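Local structure of HTH-type transcriptional regulator ascG (Escherichia coli, 3BRQ) at residues T126-V131 against A166-A171; A132-A137 against F201-A206; E141-T146 against E192-R197; E156-Y161 against K175-G180; V224-P227 against S231-G234. The protein represses the cryptic asc operon as a sequence-specific DNA-binding transcription factor of the LacI family. All blocks are in the same frame, centred on the assembly; numbering follows the deposited sequence.

Interaction 1 of 5, residues T126-V131 against A166-A171; sequences TSFNAV and AQHGIA
Phe-128 on helix 123-136 meets Gln-167, the last residue of helix 152-167, and His-168 just after it, a worked example of an aromatic ring bridging two helices near the surface. The main component is ring against amide. With CG swung away from the backbone N (chi1 -176°), the ring reaches across to the other helix and presents CE1 and CZ. CE1 lies 3.3 Å from Gln-167 NE2, while CZ is 3.6 Å from Gln-167 OE1, which places the amide beside this pair of ring carbons. The two side chains cross at about a right angle, and their planes are inclined by 52°, so they are not stacked. The same NE2 also makes a weak hydrogen bond to Asp-163. The second component is a looser ring-to-ring approach, with Phe-128 CZ 4.3 Å from His-168 CE1. The imidazole is held from its own side, since ND1 is hydrogen-bonded to Ala-164 O. Just beyond, Gly-169, with positive phi, is the C-prime residue of a Schellman motif that ends helix 152-167. Putting an alanine here instead of Phe-128 would probably open a gap between helix 123-136 and the C-terminal end of helix 152-167 and leave the Gln-167 amide freer to turn. No hydrogen bond links the two segments. Phe-128 also rests on Asp-163 and Ala-164 of helix 152-167, while His-168 packs back on Ala-132 and Ile-135 of helix 123-136; deeper in, Val-131 of this helix touches Ile-142 of strand 142-145.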
# COMPACT_ATOMS: atom_id res chain seq x y z
N THR B 126 10.08 -19.22 6.55
CA THR B 126 8.75 -18.80 7.04
C THR B 126 7.69 -19.59 6.35
O THR B 126 6.68 -19.93 6.97
CB THR B 126 8.47 -17.33 6.80
OG1 THR B 126 8.43 -17.11 5.38
CG2 THR B 126 9.58 -16.50 7.35
N SER B 127 7.87 -19.87 5.05
CA SER B 127 6.83 -20.60 4.35
C SER B 127 6.84 -22.05 4.83
O SER B 127 5.78 -22.63 5.13
CB SER B 127 7.06 -20.53 2.84
OG SER B 127 6.02 -21.17 2.15
N PHE B 128 8.03 -22.63 4.87
CA PHE B 128 8.20 -23.99 5.40
C PHE B 128 7.49 -24.09 6.73
O PHE B 128 6.70 -24.99 6.92
CB PHE B 128 9.66 -24.31 5.59
CG PHE B 128 9.92 -25.75 6.04
CD1 PHE B 128 10.42 -26.67 5.15
CD2 PHE B 128 9.69 -26.15 7.36
CE1 PHE B 128 10.70 -28.00 5.58
CE2 PHE B 128 9.94 -27.45 7.80
CZ PHE B 128 10.43 -28.38 6.90
N ASN B 129 7.69 -23.09 7.61
CA ASN B 129 7.07 -23.10 8.96
C ASN B 129 5.57 -23.06 8.96
O ASN B 129 4.95 -23.76 9.74
CB ASN B 129 7.57 -21.95 9.84
CG ASN B 129 8.98 -22.09 10.24
OD1 ASN B 129 9.62 -23.14 10.08
ND2 ASN B 129 9.50 -21.02 10.74
N ALA B 130 4.97 -22.23 8.10
CA ALA B 130 3.49 -22.14 8.00
C ALA B 130 2.89 -23.45 7.44
O ALA B 130 1.97 -24.02 8.01
CB ALA B 130 3.10 -20.90 7.15
N VAL B 131 3.48 -23.98 6.38
CA VAL B 131 3.06 -25.25 5.82
C VAL B 131 3.23 -26.41 6.84
O VAL B 131 2.32 -27.25 6.97
CB VAL B 131 3.77 -25.56 4.46
CG1 VAL B 131 3.37 -26.97 3.89
CG2 VAL B 131 3.48 -24.44 3.43
N ALA B 166 7.95 -32.32 1.15
CA ALA B 166 8.89 -33.44 0.89
C ALA B 166 9.46 -33.97 2.24
O ALA B 166 9.56 -35.21 2.45
CB ALA B 166 10.02 -32.99 -0.02
N GLN B 167 9.80 -33.04 3.14
CA GLN B 167 10.28 -33.39 4.48
C GLN B 167 9.26 -34.13 5.36
O GLN B 167 9.65 -34.84 6.27
CB GLN B 167 10.81 -32.17 5.23
CG GLN B 167 12.19 -31.70 4.77
CD GLN B 167 12.87 -30.80 5.80
OE1 GLN B 167 12.86 -31.09 7.01
NE2 GLN B 167 13.49 -29.71 5.33
N HIS B 168 7.97 -34.00 5.06
CA HIS B 168 6.94 -34.74 5.79
C HIS B 168 6.41 -35.93 5.02
O HIS B 168 5.38 -36.48 5.37
CB HIS B 168 5.78 -33.83 6.18
CG HIS B 168 6.14 -32.76 7.16
ND1 HIS B 168 6.86 -31.63 6.80
CD2 HIS B 168 5.86 -32.63 8.48
CE1 HIS B 168 7.01 -30.86 7.86
NE2 HIS B 168 6.42 -31.44 8.89
N GLY B 169 7.12 -36.34 3.98
CA GLY B 169 6.78 -37.55 3.22
C GLY B 169 5.48 -37.40 2.45
O GLY B 169 4.74 -38.38 2.26
N ILE B 170 5.19 -36.17 2.03
CA ILE B 170 4.03 -35.88 1.15
C ILE B 170 4.45 -35.62 -0.27
O ILE B 170 5.27 -34.74 -0.54
CB ILE B 170 3.21 -34.64 1.62
CG1 ILE B 170 2.66 -34.88 3.02
CG2 ILE B 170 2.07 -34.40 0.64
CD1 ILE B 170 2.00 -33.68 3.67
N ALA B 171 3.87 -36.37 -1.20
CA ALA B 171 4.20 -36.24 -2.63
C ALA B 171 3.84 -34.86 -3.18
O ALA B 171 2.78 -34.31 -2.87
CB ALA B 171 3.47 -37.30 -3.42

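Interaction 2 of 5, residues A132-A137 against F201-A206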
# COMPACT_ATOMS: atom_id res chain seq x y z
N ALA B 132 4.35 -26.45 7.55
CA ALA B 132 4.63 -27.53 8.53
C ALA B 132 3.60 -27.50 9.65
O ALA B 132 3.20 -28.55 10.15
CB ALA B 132 6.05 -27.41 9.11
N GLU B 133 3.15 -26.31 9.99
CA GLU B 133 2.10 -26.12 10.97
C GLU B 133 0.78 -26.70 10.50
O GLU B 133 0.05 -27.33 11.29
CB GLU B 133 1.95 -24.65 11.29
CG GLU B 133 0.92 -24.39 12.42
CD GLU B 133 1.12 -23.08 13.15
OE1 GLU B 133 0.15 -22.64 13.83
OE2 GLU B 133 2.23 -22.50 13.07
N LEU B 134 0.47 -26.51 9.21
CA LEU B 134 -0.70 -27.13 8.65
C LEU B 134 -0.56 -28.63 8.68
O LEU B 134 -1.50 -29.30 9.11
CB LEU B 134 -0.99 -26.65 7.19
CG LEU B 134 -1.33 -25.19 7.01
CD1 LEU B 134 -1.37 -24.77 5.50
CD2 LEU B 134 -2.62 -24.79 7.68
N ILE B 135 0.57 -29.17 8.22
CA ILE B 135 0.78 -30.63 8.22
C ILE B 135 0.65 -31.25 9.62
O ILE B 135 -0.00 -32.29 9.81
CB ILE B 135 2.13 -31.05 7.61
CG1 ILE B 135 2.25 -30.56 6.15
CG2 ILE B 135 2.32 -32.61 7.73
CD1 ILE B 135 3.64 -30.70 5.52
N ASN B 136 1.24 -30.60 10.61
CA ASN B 136 1.17 -31.11 11.99
C ASN B 136 -0.21 -30.93 12.63
O ASN B 136 -0.55 -31.69 13.56
CB ASN B 136 2.28 -30.51 12.86
CG ASN B 136 3.66 -31.01 12.44
OD1 ASN B 136 4.56 -30.19 12.13
ND2 ASN B 136 3.83 -32.34 12.38
N ALA B 137 -1.01 -29.97 12.14
CA ALA B 137 -2.44 -29.89 12.50
C ALA B 137 -3.32 -30.91 11.74
O ALA B 137 -4.53 -30.91 11.91
CB ALA B 137 -2.99 -28.48 12.36
N PHE B 201 -8.34 -30.56 -1.58
CA PHE B 201 -7.45 -29.98 -0.61
C PHE B 201 -8.21 -29.51 0.64
O PHE B 201 -9.37 -29.07 0.52
CB PHE B 201 -6.61 -28.86 -1.28
CG PHE B 201 -7.44 -27.74 -1.91
CD1 PHE B 201 -7.74 -26.61 -1.18
CD2 PHE B 201 -7.90 -27.84 -3.24
CE1 PHE B 201 -8.48 -25.60 -1.71
CE2 PHE B 201 -8.67 -26.82 -3.81
CZ PHE B 201 -8.95 -25.70 -3.04
N SER B 202 -7.58 -29.59 1.82
CA SER B 202 -8.16 -29.11 3.10
C SER B 202 -7.61 -27.75 3.55
O SER B 202 -8.18 -27.10 4.44
CB SER B 202 -8.05 -30.16 4.24
OG SER B 202 -6.70 -30.43 4.62
N ALA B 203 -6.53 -27.30 2.93
CA ALA B 203 -5.94 -26.03 3.32
C ALA B 203 -5.34 -25.37 2.08
O ALA B 203 -4.93 -26.06 1.16
CB ALA B 203 -4.86 -26.25 4.43
N LEU B 204 -5.32 -24.04 2.08
CA LEU B 204 -4.74 -23.25 0.99
C LEU B 204 -3.75 -22.23 1.57
O LEU B 204 -4.12 -21.41 2.47
CB LEU B 204 -5.83 -22.48 0.19
CG LEU B 204 -5.17 -21.46 -0.77
CD1 LEU B 204 -5.23 -21.93 -2.16
CD2 LEU B 204 -5.81 -20.08 -0.66
N VAL B 205 -2.52 -22.23 1.04
CA VAL B 205 -1.51 -21.22 1.44
C VAL B 205 -1.40 -20.25 0.27
O VAL B 205 -1.03 -20.68 -0.83
CB VAL B 205 -0.13 -21.87 1.76
CG1 VAL B 205 0.93 -20.82 2.09
CG2 VAL B 205 -0.29 -22.85 2.95
N ALA B 206 -1.79 -18.97 0.48
CA ALA B 206 -1.65 -17.92 -0.54
C ALA B 206 -0.39 -17.14 -0.22
O ALA B 206 -0.16 -16.80 0.92
CB ALA B 206 -2.84 -16.94 -0.52
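Helix 123-136 packs on one face of the mixed sheet in the periplasmic-binding-protein-like domain, and at strand 203-206 a single leucine, Leu-134, makes the join with Ala-203 and Val-205. The helix and strand are closest at Leu-134 and Ala-203, whose CA atoms are 7.6 Å apart. Leu-134 points at the strand; CG stands opposite the carbonyl carbon (chi1 -64°) and CD1 opposite CA (chi2 171°), an extended shape that carries CD1 well out from the helix. That one methyl touches both strand residues. It sits 3.9 Å from Ala-203 CB and 3.4 Å from Val-205 CG2, the latter tighter than ordinary van der Waals contact. Val-205 offers CG2, the branch beside its backbone N, and its side chain runs obliquely to that of Leu-134. Ala-203 and Val-205 are two residues apart and so face the helix together, whereas Leu-204 between them points away and packs on Leu-194 of helix 184-197. All three touching residues are buried, and the contact is wholly apolar. The other branch of the leucine, CD2, packs on Ile-233 of the next strand, and Leu-291 in a loop also touches this side chain. The strand thus has a helix on each of its two faces, the three-layer alpha/beta/alpha sandwich in which a central sheet is covered by helices on both sides.

Interaction 3 of 5, residues E141-T146 against E192-R197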
# COMPACT_ATOMS: atom_id res chain seq x y z
N GLU B 141 -3.26 -32.47 2.33
CA GLU B 141 -3.52 -32.05 0.95
C GLU B 141 -3.65 -30.53 1.03
O GLU B 141 -4.67 -29.98 1.48
CB GLU B 141 -4.78 -32.74 0.41
CG GLU B 141 -4.71 -34.26 0.45
CD GLU B 141 -6.08 -34.89 0.14
OE1 GLU B 141 -6.80 -35.23 1.09
OE2 GLU B 141 -6.43 -35.00 -1.07
N ILE B 142 -2.57 -29.87 0.62
CA ILE B 142 -2.46 -28.44 0.81
C ILE B 142 -2.26 -27.78 -0.57
O ILE B 142 -1.31 -28.15 -1.28
CB ILE B 142 -1.24 -28.08 1.76
CG1 ILE B 142 -1.35 -28.83 3.11
CG2 ILE B 142 -1.12 -26.59 1.90
CD1 ILE B 142 -0.10 -28.71 4.04
N ALA B 143 -3.14 -26.85 -0.93
CA ALA B 143 -2.99 -26.01 -2.12
C ALA B 143 -2.02 -24.83 -1.90
O ALA B 143 -1.82 -24.39 -0.78
CB ALA B 143 -4.36 -25.51 -2.60
N PHE B 144 -1.42 -24.32 -2.95
CA PHE B 144 -0.51 -23.22 -2.85
C PHE B 144 -0.74 -22.25 -4.03
O PHE B 144 -0.76 -22.64 -5.20
CB PHE B 144 0.95 -23.70 -2.85
CG PHE B 144 1.93 -22.64 -2.48
CD1 PHE B 144 2.25 -22.38 -1.11
CD2 PHE B 144 2.59 -21.90 -3.48
CE1 PHE B 144 3.19 -21.37 -0.77
CE2 PHE B 144 3.55 -20.92 -3.15
CZ PHE B 144 3.87 -20.67 -1.78
N LEU B 145 -1.00 -20.98 -3.67
CA LEU B 145 -1.03 -19.89 -4.62
C LEU B 145 0.27 -19.07 -4.66
O LEU B 145 0.62 -18.38 -3.69
CB LEU B 145 -2.18 -18.94 -4.28
CG LEU B 145 -3.58 -19.09 -4.89
CD1 LEU B 145 -4.01 -20.49 -4.86
CD2 LEU B 145 -4.58 -18.20 -4.13
N THR B 146 0.96 -19.11 -5.79
CA THR B 146 2.21 -18.36 -5.93
C THR B 146 2.02 -16.90 -6.26
O THR B 146 0.94 -16.46 -6.66
CB THR B 146 3.16 -19.01 -7.03
OG1 THR B 146 2.79 -18.53 -8.33
CG2 THR B 146 2.95 -20.50 -7.03
N GLU B 192 -10.69 -20.68 -8.23
CA GLU B 192 -11.67 -21.24 -9.17
C GLU B 192 -10.94 -22.30 -10.04
O GLU B 192 -11.49 -23.36 -10.31
CB GLU B 192 -12.30 -20.14 -10.02
CG GLU B 192 -13.48 -20.61 -10.90
CD GLU B 192 -14.54 -21.42 -10.09
OE1 GLU B 192 -14.98 -20.95 -9.00
OE2 GLU B 192 -14.89 -22.55 -10.53
N MSE B 193 -9.70 -22.01 -10.41
CA MSE B 193 -8.96 -22.94 -11.24
C MSE B 193 -8.71 -24.25 -10.47
O MSE B 193 -9.00 -25.28 -10.98
CB MSE B 193 -7.67 -22.33 -11.79
CG MSE B 193 -6.84 -23.35 -12.66
SE MSE B 193 -5.30 -22.51 -13.42
CE MSE B 193 -4.37 -22.07 -11.79
N LEU B 194 -8.23 -24.19 -9.24
CA LEU B 194 -8.02 -25.37 -8.36
C LEU B 194 -9.28 -26.20 -8.12
O LEU B 194 -9.22 -27.42 -8.14
CB LEU B 194 -7.45 -24.89 -6.98
CG LEU B 194 -6.12 -24.13 -6.97
CD1 LEU B 194 -5.85 -23.41 -5.63
CD2 LEU B 194 -4.99 -25.16 -7.29
N LEU B 195 -10.42 -25.55 -7.89
CA LEU B 195 -11.70 -26.25 -7.75
C LEU B 195 -12.12 -26.93 -9.01
O LEU B 195 -12.67 -28.02 -8.94
CB LEU B 195 -12.86 -25.26 -7.36
CG LEU B 195 -12.59 -24.48 -6.04
CD1 LEU B 195 -13.77 -23.48 -5.70
CD2 LEU B 195 -12.50 -25.49 -4.94
N GLU B 196 -11.96 -26.28 -10.18
CA GLU B 196 -12.24 -26.97 -11.46
C GLU B 196 -11.27 -28.17 -11.69
O GLU B 196 -11.68 -29.19 -12.25
CB GLU B 196 -12.17 -26.01 -12.65
CG GLU B 196 -13.24 -24.93 -12.63
CD GLU B 196 -13.04 -23.84 -13.65
OE1 GLU B 196 -12.00 -23.83 -14.33
OE2 GLU B 196 -13.93 -22.95 -13.74
N ARG B 197 -10.00 -28.04 -11.28
CA ARG B 197 -8.99 -29.16 -11.43
C ARG B 197 -9.41 -30.45 -10.71
O ARG B 197 -9.00 -31.54 -11.11
CB ARG B 197 -7.58 -28.76 -10.99
CG ARG B 197 -6.83 -27.87 -11.97
CD ARG B 197 -5.47 -27.56 -11.36
NE ARG B 197 -4.71 -26.62 -12.20
CZ ARG B 197 -3.69 -25.91 -11.75
NH1 ARG B 197 -3.34 -25.99 -10.48
NH2 ARG B 197 -3.00 -25.14 -12.56
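Strand 142-145 and helix 184-197 come nearest at Ala-143 and Leu-194, where CA atoms 8.0 Å apart leave room for one layer of side chains between the two backbones. Leu-194 supplies most of that layer. It points at the strand, and a chi1 of -59° with a chi2 of 165° stretches the side chain straight out, so that its outermost methyl is delivered to two strand residues that lie two positions apart. CD1 of Leu-194 is 4.0 Å from Ala-143 CB, a small side chain that lets the leucine come close to the sheet. The same atom is 3.5 Å from Leu-145 CD1, methyl to methyl, with the two leucine chains set at a slant. Leu-145 does not aim straight at the helix from its backbone; a chi1 of -92°, off the usual staggered position, bends its end that way. Phe-144 between them points to the other face of the sheet. Around the contact, Leu-194 also touches Leu-204 and Ala-178 on the two strands flanking 142-145, so one leucine spans three strands. Further along the helix, Arg-197 NH1 adds hydrogen bonds to Lys-175 O and Ile-177 O in the neighbouring segment. Between the two segments themselves the contact is made by aliphatic carbon, all of it buried: shape and the exclusion of water hold helix to strand here.

Interaction 4 of 5, residues E156-Y161 against K175-G180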
# COMPACT_ATOMS: atom_id res chain seq x y z
N GLU B 156 10.99 -18.06 -3.14
CA GLU B 156 11.37 -18.62 -1.82
C GLU B 156 10.19 -19.25 -1.09
O GLU B 156 10.29 -20.38 -0.55
CB GLU B 156 11.96 -17.50 -0.97
CG GLU B 156 13.34 -17.04 -1.50
CD GLU B 156 14.25 -18.25 -1.68
OE1 GLU B 156 14.74 -18.79 -0.64
OE2 GLU B 156 14.43 -18.71 -2.84
N ARG B 157 9.05 -18.56 -1.10
CA ARG B 157 7.85 -19.11 -0.46
C ARG B 157 7.41 -20.43 -1.09
O ARG B 157 6.94 -21.36 -0.42
CB ARG B 157 6.69 -18.06 -0.46
CG ARG B 157 7.04 -16.87 0.43
CD ARG B 157 5.87 -15.77 0.52
NE ARG B 157 6.36 -14.75 1.43
CZ ARG B 157 5.92 -13.49 1.48
NH1 ARG B 157 5.03 -13.05 0.58
NH2 ARG B 157 6.44 -12.67 2.38
N LEU B 158 7.49 -20.49 -2.40
CA LEU B 158 7.09 -21.68 -3.10
C LEU B 158 8.06 -22.79 -2.73
O LEU B 158 7.63 -23.90 -2.49
CB LEU B 158 7.08 -21.45 -4.62
CG LEU B 158 6.79 -22.63 -5.56
CD1 LEU B 158 5.50 -23.37 -5.22
CD2 LEU B 158 6.69 -22.14 -7.03
N ALA B 159 9.33 -22.48 -2.73
CA ALA B 159 10.38 -23.49 -2.38
C ALA B 159 10.13 -24.03 -0.95
O ALA B 159 10.28 -25.20 -0.71
CB ALA B 159 11.75 -22.83 -2.46
N GLY B 160 9.65 -23.16 -0.03
CA GLY B 160 9.41 -23.57 1.35
C GLY B 160 8.19 -24.48 1.45
O GLY B 160 8.17 -25.39 2.25
N TYR B 161 7.14 -24.19 0.68
CA TYR B 161 6.07 -25.14 0.48
C TYR B 161 6.56 -26.53 -0.02
O TYR B 161 6.20 -27.53 0.57
CB TYR B 161 5.04 -24.52 -0.46
CG TYR B 161 3.98 -25.48 -0.99
CD1 TYR B 161 2.88 -25.84 -0.19
CD2 TYR B 161 4.06 -25.99 -2.28
CE1 TYR B 161 1.88 -26.71 -0.69
CE2 TYR B 161 3.06 -26.84 -2.79
CZ TYR B 161 1.99 -27.21 -1.99
OH TYR B 161 1.00 -28.04 -2.48
N LYS B 175 -0.82 -29.98 -9.50
CA LYS B 175 -2.22 -29.58 -9.67
C LYS B 175 -2.73 -28.81 -8.48
O LYS B 175 -3.75 -28.11 -8.59
CB LYS B 175 -3.14 -30.78 -10.02
CG LYS B 175 -2.89 -31.26 -11.48
CD LYS B 175 -3.75 -32.50 -11.86
CE LYS B 175 -5.18 -32.28 -11.43
NZ LYS B 175 -6.27 -33.03 -12.18
N LEU B 176 -2.05 -28.95 -7.35
CA LEU B 176 -2.38 -28.16 -6.17
C LEU B 176 -1.69 -26.79 -6.14
O LEU B 176 -1.85 -26.08 -5.20
CB LEU B 176 -2.08 -28.92 -4.87
CG LEU B 176 -3.06 -30.09 -4.59
CD1 LEU B 176 -2.52 -30.99 -3.47
CD2 LEU B 176 -4.46 -29.52 -4.24
N ILE B 177 -0.86 -26.48 -7.13
CA ILE B 177 -0.18 -25.17 -7.16
C ILE B 177 -0.81 -24.35 -8.27
O ILE B 177 -0.87 -24.79 -9.43
CB ILE B 177 1.36 -25.31 -7.45
CG1 ILE B 177 2.07 -26.07 -6.29
CG2 ILE B 177 1.97 -23.92 -7.63
CD1 ILE B 177 3.41 -26.72 -6.69
N ALA B 178 -1.25 -23.16 -7.93
CA ALA B 178 -1.88 -22.25 -8.89
C ALA B 178 -0.98 -21.01 -8.97
O ALA B 178 -0.65 -20.42 -7.92
CB ALA B 178 -3.27 -21.86 -8.37
N ASN B 179 -0.56 -20.62 -10.17
CA ASN B 179 0.32 -19.46 -10.33
C ASN B 179 -0.54 -18.18 -10.26
O ASN B 179 -1.58 -18.10 -10.91
CB ASN B 179 1.08 -19.50 -11.65
CG ASN B 179 2.02 -20.71 -11.75
OD1 ASN B 179 2.17 -21.28 -12.82
ND2 ASN B 179 2.67 -21.09 -10.64
N GLY B 180 -0.14 -17.23 -9.44
CA GLY B 180 -0.94 -16.03 -9.16
C GLY B 180 -0.06 -14.82 -9.42
O GLY B 180 1.10 -14.95 -9.87
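Tyr-161 and Leu-158, one helical turn apart, both turn CG away from the backbone N (chi1 169° and 175°), and this sends the two side chains out from helix 152-167 toward Ile-177. On the strand, Ile-177 has CG1 beside its own N (chi1 -64°), which directs the longer branch back at the helix. CG1 lies 3.7 Å from Tyr-161 CE2, and CD1 is 3.9 Å from the same ring carbon. Leu-158 CD1 meets Ile-177 CD1 more loosely, at 4.2 Å, so that the isoleucine end lies against both helix residues. Farther out on the tyrosine, OH is 4.0 Å from Leu-176 CB, the two side chains crossing at about a right angle. These elements belong to a beta-alpha-beta unit, strand 142-145, helix 152-167 and strand 177-178, and the first strand takes part as well: Phe-144 stacks on the Tyr-161 ring, and the buried hydroxyl donates a hydrogen bond to Ile-142 O. The phenol therefore combines two roles. Its carbon surface packs against the edge strand, while its one polar atom is satisfied by the neighbouring strand, which is likely to limit the tilt of the ring.

Interaction 5 of 5, residues V224-P227 against S231-G234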
# COMPACT_ATOMS: atom_id res chain seq x y z
N VAL B 224 -17.87 -23.18 -0.28
CA VAL B 224 -16.82 -23.98 0.40
C VAL B 224 -16.45 -23.28 1.69
O VAL B 224 -15.88 -22.18 1.66
CB VAL B 224 -15.56 -24.17 -0.48
CG1 VAL B 224 -14.52 -25.05 0.25
CG2 VAL B 224 -15.90 -24.82 -1.80
N ALA B 225 -16.74 -23.92 2.82
CA ALA B 225 -16.52 -23.32 4.14
C ALA B 225 -15.06 -23.12 4.49
O ALA B 225 -14.25 -24.07 4.40
CB ALA B 225 -17.22 -24.14 5.24
N VAL B 226 -14.75 -21.89 4.88
CA VAL B 226 -13.49 -21.52 5.51
C VAL B 226 -13.73 -21.15 6.97
O VAL B 226 -14.51 -20.21 7.24
CB VAL B 226 -12.83 -20.32 4.79
CG1 VAL B 226 -11.46 -19.96 5.43
CG2 VAL B 226 -12.64 -20.63 3.35
N PRO B 227 -13.02 -21.82 7.92
CA PRO B 227 -11.96 -22.81 7.71
C PRO B 227 -12.42 -24.24 7.66
O PRO B 227 -11.59 -25.16 7.45
CB PRO B 227 -11.08 -22.64 8.95
CG PRO B 227 -12.06 -22.26 10.01
CD PRO B 227 -13.19 -21.52 9.35
N SER B 231 -8.98 -24.46 5.20
CA SER B 231 -8.23 -23.50 6.00
C SER B 231 -7.37 -22.61 5.08
O SER B 231 -6.79 -23.12 4.12
CB SER B 231 -7.35 -24.24 7.01
OG SER B 231 -8.12 -24.67 8.15
N VAL B 232 -7.33 -21.31 5.38
CA VAL B 232 -6.55 -20.35 4.58
C VAL B 232 -5.49 -19.57 5.42
O VAL B 232 -5.77 -19.08 6.53
CB VAL B 232 -7.53 -19.36 3.82
CG1 VAL B 232 -6.78 -18.34 2.91
CG2 VAL B 232 -8.57 -20.12 3.03
N ILE B 233 -4.30 -19.45 4.85
CA ILE B 233 -3.15 -18.68 5.40
C ILE B 233 -2.61 -17.76 4.28
O ILE B 233 -2.57 -18.14 3.12
CB ILE B 233 -2.03 -19.68 5.88
CG1 ILE B 233 -2.52 -20.47 7.13
CG2 ILE B 233 -0.74 -18.97 6.23
CD1 ILE B 233 -1.37 -21.20 7.90
N GLY B 234 -2.28 -16.53 4.64
CA GLY B 234 -1.56 -15.63 3.74
C GLY B 234 -0.23 -15.23 4.34
O GLY B 234 0.18 -15.79 5.35
O HOH W 1 -9.81 -27.06 7.04
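Ser-231, Pro-227 and Val-226 bury the most surface where the loop 224-227 folds back on the start of strand 231-235, with only three residues between. Pro-227, preceded by a cis peptide bond, sets its ring beside the serine, with CB 3.7 Å from Ser-231 OG. Water completes this side of the contact: one molecule donates to Pro-227 O at 2.6 Å and to Ser-231 OG at 3.1 Å, bridging a carbonyl and a hydroxyl that are themselves 3.6 Å apart. OG accepts from the water and donates to Ile-292 O, reaching these partners with its CB directed away from the loop. Val-226 makes the apolar half. Its CG1 is 3.8 Å from Val-232 CG2 and its CG2 4.1 Å from the same atom, so one methyl of Val-232, the branch beside its backbone N, touches both methyls of Val-226; the two valines cross at about a right angle. Val-226 also rests on Leu-219 of helix 209-221, and Val-232 on Ala-212 and Met-216 of that helix. Ser-231, at the head of its strand, is hydrogen-bonded through its backbone to Ser-202, just before strand 203-206, and to Leu-204 within it.

From the N terminus, interactions 1, 2, 3 and 4 open in turn, and interaction 1 is the first to close, at 166-171. It crosses the other three, because 166-171 comes after their first segments but before their second. These close in reverse order: interaction 4 lies within interaction 3, and that within interaction 2, whose loop ends at 201-206. Interaction 5 follows in series as a short local loop closure. Helices 123-136 and 152-167 are joined to each other by interaction 1 and to the sheet by interactions 2 and 4, while interaction 3 attaches helix 184-197 to the other face. Strands 177-178, 142-145, 203-206 and 231-235, neighbours in that order, connect interactions 4, 3, 2 and 5.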